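Local coordinates for hypothetical protein (Anabaena variabilis, PDB 2OBN) that is of unknown function but pairs a Rossmann-like domain with a P-loop NTPase-like domain, consistent with nucleotide binding, at residues 203-216 and 242-254. The protein carries 2 engineered substitutions. Residues are numbered along the deposited sequence; the frame is centred on the assembly and turned at random.
Sequences LDAVRVDFAAGAVE and STATLPLIRGSQP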
ATOM      1  N   LEU B 203      -6.078  -0.139  -7.704  1.00 38.49           N
ATOM      2  CA  LEU B 203      -5.007  -0.401  -6.740  1.00 37.90           C
ATOM      3  C   LEU B 203      -5.130   0.265  -5.378  1.00 36.75           C
ATOM      4  O   LEU B 203      -4.739  -0.338  -4.381  1.00 36.31           O
ATOM      5  CB  LEU B 203      -3.663  -0.016  -7.352  1.00 37.16           C
ATOM      6  CG  LEU B 203      -2.404  -0.364  -6.566  1.00 38.76           C
ATOM      7  CD1 LEU B 203      -2.285  -1.863  -6.395  1.00 37.55           C
ATOM      8  CD2 LEU B 203      -1.176   0.196  -7.271  1.00 40.56           C
ATOM      9  N   ASP B 204      -5.694   1.473  -5.303  1.00 37.16           N
ATOM     10  CA  ASP B 204      -5.774   2.174  -4.007  1.00 36.97           C
ATOM     11  C   ASP B 204      -6.754   1.557  -3.008  1.00 36.72           C
ATOM     12  O   ASP B 204      -6.765   1.935  -1.833  1.00 34.50           O
ATOM     13  CB  ASP B 204      -5.988   3.684  -4.167  1.00 37.81           C
ATOM     14  CG  ASP B 204      -7.387   4.066  -4.653  1.00 38.55           C
ATOM     15  OD1 ASP B 204      -8.283   3.222  -4.778  1.00 39.30           O
ATOM     16  OD2 ASP B 204      -7.583   5.270  -4.907  1.00 49.87           O
ATOM     17  N   ALA B 205      -7.579   0.627  -3.491  1.00 37.18           N
ATOM     18  CA  ALA B 205      -8.514  -0.125  -2.663  1.00 36.23           C
ATOM     19  C   ALA B 205      -8.002  -1.537  -2.359  1.00 36.35           C
ATOM     20  O   ALA B 205      -8.709  -2.323  -1.719  1.00 34.89           O
ATOM     21  CB  ALA B 205      -9.850  -0.209  -3.360  1.00 35.99           C
ATOM     22  N   VAL B 206      -6.809  -1.885  -2.855  1.00 36.66           N
ATOM     23  CA  VAL B 206      -6.220  -3.202  -2.579  1.00 35.59           C
ATOM     24  C   VAL B 206      -5.479  -3.139  -1.237  1.00 36.19           C
ATOM     25  O   VAL B 206      -4.879  -2.106  -0.890  1.00 34.98           O
ATOM     26  CB  VAL B 206      -5.241  -3.646  -3.694  1.00 36.34           C
ATOM     27  CG1 VAL B 206      -4.573  -4.994  -3.345  1.00 37.43           C
ATOM     28  CG2 VAL B 206      -5.966  -3.758  -5.033  1.00 36.73           C
ATOM     29  N   ARG B 207      -5.530  -4.232  -0.473  1.00 36.57           N
ATOM     30  CA  ARG B 207      -4.816  -4.287   0.809  1.00 36.31           C
ATOM     31  C   ARG B 207      -3.321  -4.203   0.541  1.00 35.87           C
ATOM     32  O   ARG B 207      -2.840  -4.735  -0.464  1.00 33.92           O
ATOM     33  CB  ARG B 207      -5.137  -5.579   1.569  1.00 34.89           C
ATOM     34  CG  ARG B 207      -6.556  -5.643   2.115  1.00 33.66           C
ATOM     35  CD  ARG B 207      -6.904  -7.047   2.573  1.00 36.63           C
ATOM     36  NE  ARG B 207      -7.150  -7.945   1.446  1.00 37.50           N
ATOM     37  CZ  ARG B 207      -7.505  -9.226   1.554  1.00 39.97           C
ATOM     38  NH1 ARG B 207      -7.634  -9.806   2.736  1.00 41.28           N
ATOM     39  NH2 ARG B 207      -7.716  -9.948   0.467  1.00 43.08           N
ATOM     40  N   VAL B 208      -2.603  -3.556   1.458  1.00 35.44           N
ATOM     41  CA  VAL B 208      -1.156  -3.325   1.317  1.00 35.40           C
ATOM     42  C   VAL B 208      -0.375  -4.593   0.943  1.00 34.87           C
ATOM     43  O   VAL B 208       0.396  -4.582  -0.023  1.00 37.27           O
ATOM     44  CB  VAL B 208      -0.591  -2.619   2.584  1.00 34.45           C
ATOM     45  CG1 VAL B 208       0.928  -2.740   2.710  1.00 37.70           C
ATOM     46  CG2 VAL B 208      -1.004  -1.158   2.601  1.00 34.27           C
ATOM     47  N   ASP B 209      -0.619  -5.672   1.670  1.00 33.89           N
ATOM     48  CA  ASP B 209       0.067  -6.956   1.478  1.00 35.31           C
ATOM     49  C   ASP B 209      -0.024  -7.479   0.032  1.00 35.87           C
ATOM     50  O   ASP B 209       0.914  -8.110  -0.475  1.00 36.56           O
ATOM     51  CB  ASP B 209      -0.573  -8.024   2.395  1.00 34.95           C
ATOM     52  CG  ASP B 209       0.429  -8.951   3.056  1.00 38.32           C
ATOM     53  OD1 ASP B 209       1.652  -8.718   2.989  1.00 44.88           O
ATOM     54  OD2 ASP B 209      -0.024  -9.903   3.723  1.00 39.29           O
ATOM     55  N   PHE B 210      -1.156  -7.230  -0.622  1.00 35.24           N
ATOM     56  CA  PHE B 210      -1.403  -7.764  -1.970  1.00 36.17           C
ATOM     57  C   PHE B 210      -1.301  -6.754  -3.112  1.00 36.12           C
ATOM     58  O   PHE B 210      -1.540  -7.116  -4.277  1.00 37.07           O
ATOM     59  CB  PHE B 210      -2.778  -8.419  -1.991  1.00 35.10           C
ATOM     60  CG  PHE B 210      -2.938  -9.510  -0.964  1.00 36.17           C
ATOM     61  CD1 PHE B 210      -2.187 -10.681  -1.059  1.00 37.26           C
ATOM     62  CD2 PHE B 210      -3.841  -9.376   0.086  1.00 35.03           C
ATOM     63  CE1 PHE B 210      -2.328 -11.703  -0.132  1.00 36.23           C
ATOM     64  CE2 PHE B 210      -4.005 -10.411   1.017  1.00 36.54           C
ATOM     65  CZ  PHE B 210      -3.239 -11.574   0.908  1.00 36.01           C
ATOM     66  N   ALA B 211      -0.917  -5.520  -2.783  1.00 34.62           N
ATOM     67  CA  ALA B 211      -0.877  -4.427  -3.747  1.00 35.90           C
ATOM     68  C   ALA B 211       0.068  -4.690  -4.911  1.00 36.11           C
ATOM     69  O   ALA B 211      -0.330  -4.565  -6.070  1.00 35.55           O
ATOM     70  CB  ALA B 211      -0.523  -3.090  -3.043  1.00 34.04           C
ATOM     71  N   ALA B 212       1.315  -5.045  -4.597  1.00 36.65           N
ATOM     72  CA  ALA B 212       2.301  -5.336  -5.629  1.00 37.11           C
ATOM     73  C   ALA B 212       1.861  -6.540  -6.452  1.00 35.23           C
ATOM     74  O   ALA B 212       2.049  -6.573  -7.673  1.00 36.83           O
ATOM     75  CB  ALA B 212       3.671  -5.589  -4.995  1.00 38.04           C
ATOM     76  N   GLY B 213       1.258  -7.516  -5.779  1.00 35.57           N
ATOM     77  CA  GLY B 213       0.771  -8.751  -6.417  1.00 36.36           C
ATOM     78  C   GLY B 213      -0.368  -8.467  -7.381  1.00 37.59           C
ATOM     79  O   GLY B 213      -0.504  -9.130  -8.406  1.00 35.96           O
ATOM     80  N   ALA B 214      -1.173  -7.455  -7.054  1.00 38.56           N
ATOM     81  CA  ALA B 214      -2.285  -7.055  -7.905  1.00 38.66           C
ATOM     82  C   ALA B 214      -1.747  -6.484  -9.210  1.00 37.39           C
ATOM     83  O   ALA B 214      -2.309  -6.705 -10.266  1.00 37.01           O
ATOM     84  CB  ALA B 214      -3.166  -6.007  -7.184  1.00 38.97           C
ATOM     85  N   VAL B 215      -0.662  -5.724  -9.116  1.00 37.73           N
ATOM     86  CA  VAL B 215      -0.035  -5.122 -10.303  1.00 37.65           C
ATOM     87  C   VAL B 215       0.686  -6.218 -11.096  1.00 37.41           C
ATOM     88  O   VAL B 215       0.504  -6.336 -12.304  1.00 38.81           O
ATOM     89  CB  VAL B 215       0.954  -3.978  -9.919  1.00 37.25           C
ATOM     90  CG1 VAL B 215       1.669  -3.431 -11.152  1.00 36.82           C
ATOM     91  CG2 VAL B 215       0.219  -2.854  -9.188  1.00 35.44           C
ATOM     92  N   GLU B 216       1.473  -7.033 -10.404  1.00 36.77           N
ATOM     93  CA  GLU B 216       2.195  -8.113 -11.058  1.00 38.35           C
ATOM     94  C   GLU B 216       1.250  -9.027 -11.846  1.00 38.53           C
ATOM     95  O   GLU B 216       1.515  -9.368 -12.985  1.00 38.76           O
ATOM     96  CB  GLU B 216       2.955  -8.939 -10.023  1.00 38.19           C
ATOM     97  CG  GLU B 216       3.815 -10.007 -10.608  1.00 39.26           C
ATOM     98  CD  GLU B 216       4.539 -10.788  -9.552  1.00 39.66           C
ATOM     99  OE1 GLU B 216       3.889 -11.591  -8.852  1.00 44.71           O
ATOM    100  OE2 GLU B 216       5.767 -10.631  -9.440  1.00 42.47           O
ATOM    101  N   SER B 242       0.155   9.282   0.101  1.00 38.14           N
ATOM    102  CA  SER B 242       0.167   8.340  -0.997  1.00 38.29           C
ATOM    103  C   SER B 242       1.142   7.185  -0.830  1.00 38.81           C
ATOM    104  O   SER B 242       2.278   7.351  -0.370  1.00 38.88           O
ATOM    105  CB  SER B 242       0.515   9.080  -2.283  1.00 39.99           C
ATOM    106  OG  SER B 242       0.505   8.190  -3.386  1.00 37.77           O
ATOM    107  N   THR B 243       0.676   6.016  -1.255  1.00 39.74           N
ATOM    108  CA  THR B 243       1.415   4.760  -1.187  1.00 38.50           C
ATOM    109  C   THR B 243       1.535   4.066  -2.536  1.00 38.87           C
ATOM    110  O   THR B 243       2.524   3.387  -2.787  1.00 39.66           O
ATOM    111  CB  THR B 243       0.654   3.778  -0.217  1.00 37.55           C
ATOM    112  OG1 THR B 243       0.730   4.251   1.132  1.00 37.61           O
ATOM    113  CG2 THR B 243       1.177   2.367  -0.257  1.00 38.36           C
ATOM    114  N   ALA B 244       0.539   4.248  -3.403  1.00 39.74           N
ATOM    115  CA  ALA B 244       0.377   3.414  -4.607  1.00 39.06           C
ATOM    116  C   ALA B 244       1.502   3.369  -5.622  1.00 39.29           C
ATOM    117  O   ALA B 244       1.572   2.439  -6.425  1.00 38.16           O
ATOM    118  CB  ALA B 244      -0.933   3.774  -5.313  1.00 39.97           C
ATOM    119  N   THR B 245       2.368   4.364  -5.624  1.00 40.36           N
ATOM    120  CA  THR B 245       3.473   4.347  -6.562  1.00 41.17           C
ATOM    121  C   THR B 245       4.423   3.173  -6.292  1.00 39.74           C
ATOM    122  O   THR B 245       4.936   2.578  -7.239  1.00 40.75           O
ATOM    123  CB  THR B 245       4.300   5.654  -6.515  1.00 42.24           C
ATOM    124  OG1 THR B 245       3.440   6.784  -6.685  1.00 45.93           O
ATOM    125  CG2 THR B 245       5.330   5.650  -7.632  1.00 44.75           C
ATOM    126  N   LEU B 246       4.650   2.831  -5.026  1.00 37.11           N
ATOM    127  CA  LEU B 246       5.609   1.771  -4.722  1.00 37.96           C
ATOM    128  C   LEU B 246       5.189   0.406  -5.321  1.00 38.56           C
ATOM    129  O   LEU B 246       5.978  -0.193  -6.057  1.00 38.79           O
ATOM    130  CB  LEU B 246       5.915   1.709  -3.227  1.00 37.20           C
ATOM    131  CG  LEU B 246       6.970   0.711  -2.755  1.00 37.42           C
ATOM    132  CD1 LEU B 246       8.312   0.851  -3.509  1.00 36.32           C
ATOM    133  CD2 LEU B 246       7.149   0.869  -1.235  1.00 37.92           C
ATOM    134  N   PRO B 247       3.961  -0.088  -5.013  1.00 38.00           N
ATOM    135  CA  PRO B 247       3.528  -1.340  -5.662  1.00 37.85           C
ATOM    136  C   PRO B 247       3.463  -1.277  -7.189  1.00 37.19           C
ATOM    137  O   PRO B 247       3.678  -2.291  -7.839  1.00 38.64           O
ATOM    138  CB  PRO B 247       2.135  -1.599  -5.061  1.00 38.74           C
ATOM    139  CG  PRO B 247       1.716  -0.293  -4.430  1.00 36.41           C
ATOM    140  CD  PRO B 247       2.970   0.382  -4.023  1.00 36.95           C
ATOM    141  N   LEU B 248       3.154  -0.121  -7.769  1.00 38.38           N
ATOM    142  CA  LEU B 248       3.165  -0.006  -9.243  1.00 38.76           C
ATOM    143  C   LEU B 248       4.554  -0.321  -9.793  1.00 38.81           C
ATOM    144  O   LEU B 248       4.697  -1.124 -10.710  1.00 39.61           O
ATOM    145  CB  LEU B 248       2.703   1.376  -9.694  1.00 38.88           C
ATOM    146  CG  LEU B 248       1.196   1.585  -9.545  1.00 37.48           C
ATOM    147  CD1 LEU B 248       0.814   3.044  -9.750  1.00 40.20           C
ATOM    148  CD2 LEU B 248       0.425   0.704 -10.496  1.00 39.34           C
ATOM    149  N   ILE B 249       5.568   0.290  -9.191  1.00 40.22           N
ATOM    150  CA  ILE B 249       6.964   0.068  -9.568  1.00 40.33           C
ATOM    151  C   ILE B 249       7.421  -1.382  -9.290  1.00 39.43           C
ATOM    152  O   ILE B 249       8.043  -2.017 -10.127  1.00 38.94           O
ATOM    153  CB  ILE B 249       7.889   1.058  -8.825  1.00 39.02           C
ATOM    154  CG1 ILE B 249       7.673   2.467  -9.362  1.00 40.03           C
ATOM    155  CG2 ILE B 249       9.355   0.664  -8.989  1.00 39.89           C
ATOM    156  CD1 ILE B 249       8.458   3.574  -8.631  1.00 38.88           C
ATOM    157  N   ARG B 250       7.124  -1.886  -8.102  1.00 39.79           N
ATOM    158  CA  ARG B 250       7.553  -3.224  -7.717  1.00 39.08           C
ATOM    159  C   ARG B 250       6.806  -4.289  -8.504  1.00 38.67           C
ATOM    160  O   ARG B 250       7.409  -5.250  -9.009  1.00 40.92           O
ATOM    161  CB  ARG B 250       7.352  -3.419  -6.212  1.00 38.32           C
ATOM    162  CG  ARG B 250       8.236  -2.531  -5.346  1.00 39.05           C
ATOM    163  CD  ARG B 250       9.663  -3.089  -5.223  1.00 42.99           C
ATOM    164  NE  ARG B 250      10.517  -2.206  -4.429  1.00 40.32           N
ATOM    165  CZ  ARG B 250      11.148  -1.139  -4.906  1.00 41.24           C
ATOM    166  NH1 ARG B 250      11.091  -0.822  -6.200  1.00 42.88           N
ATOM    167  NH2 ARG B 250      11.872  -0.397  -4.079  1.00 39.79           N
ATOM    168  N   GLY B 251       5.493  -4.141  -8.608  1.00 38.45           N
ATOM    169  CA  GLY B 251       4.697  -5.123  -9.346  1.00 38.47           C
ATOM    170  C   GLY B 251       4.982  -5.179 -10.841  1.00 38.31           C
ATOM    171  O   GLY B 251       5.053  -6.256 -11.406  1.00 38.49           O
ATOM    172  N   SER B 252       5.184  -4.018 -11.469  1.00 38.82           N
ATOM    173  CA  SER B 252       5.378  -3.948 -12.915  1.00 37.62           C
ATOM    174  C   SER B 252       6.813  -4.087 -13.362  1.00 38.17           C
ATOM    175  O   SER B 252       7.034  -4.346 -14.534  1.00 39.79           O
ATOM    176  CB  SER B 252       4.813  -2.643 -13.474  1.00 38.14           C
ATOM    177  OG  SER B 252       5.528  -1.509 -13.011  1.00 39.01           O
ATOM    178  N   GLN B 253       7.783  -3.910 -12.460  1.00 39.00           N
ATOM    179  CA  GLN B 253       9.212  -4.016 -12.810  1.00 39.76           C
ATOM    180  C   GLN B 253       9.461  -3.196 -14.081  1.00 40.06           C
ATOM    181  O   GLN B 253       9.941  -3.711 -15.085  1.00 39.13           O
ATOM    182  CB  GLN B 253       9.594  -5.487 -13.010  1.00 38.85           C
ATOM    183  CG  GLN B 253       9.426  -6.343 -11.761  1.00 41.31           C
ATOM    184  CD  GLN B 253      10.532  -6.120 -10.726  1.00 43.59           C
ATOM    185  OE1 GLN B 253      11.680  -6.513 -10.941  1.00 42.27           O
ATOM    186  NE2 GLN B 253      10.178  -5.543  -9.586  1.00 38.08           N
ATOM    187  N   PRO B 254       9.162  -1.893 -14.027  1.00 38.80           N
ATOM    188  CA  PRO B 254       9.192  -1.113 -15.269  1.00 37.86           C
ATOM    189  C   PRO B 254      10.552  -1.047 -15.947  1.00 37.62           C
ATOM    190  O   PRO B 254      11.592  -1.071 -15.274  1.00 37.88           O
ATOM    191  CB  PRO B 254       8.755   0.295 -14.813  1.00 38.96           C
ATOM    192  CG  PRO B 254       8.999   0.347 -13.321  1.00 36.87           C
ATOM    193  CD  PRO B 254       8.880  -1.067 -12.837  1.00 39.84           C
TER
HETATM  194  O   HOH W   1       6.767  -8.374 -10.872  1.00 28.52           O
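Val215 packs as a knob into a hole on helix 245-252 formed by Pro247, Leu248, Gly251 and Ser252. With CG1 anti to the backbone N (chi1 176°), that methyl lies 3.6 Å from Ser252 N, while CG2 meets Leu248 CD2 at 3.8 Å, the two side chains crossing nearly at right angles. Gly251 admits the neighbouring backbone, its missing side chain being on the side where Ala212 O and Val215 lie: its CA is 3.5 Å from Ala212 O, and Glu216 CA is 3.4 Å from Gly251 O, both CA-H...O contacts. Axes 7.3 Å apart, crossing at -47°, fit this closeness. One turn earlier, Pro247 CB packs 3.7 Å from Ala211 CB. Leu203, ahead of helix 208-216, brings CD2 to 3.6 Å from Leu248 CG as these leucines pass in opposite directions. Behind the contact, Leu248 also rests on Leu156 and Ile231, from strands 153-159 and 228-231 of the predicted P-loop domain's parallel sheet. At the polar border, a water lies within hydrogen-bonding distance of Glu216 OE2 and Gly251 O; OE2 also accepts from Ala146 N and Ser144 N. Gly251 and the alanines thus allow close approach, larger apolar side chains fill the sides, and the segments share no direct hydrogen bond.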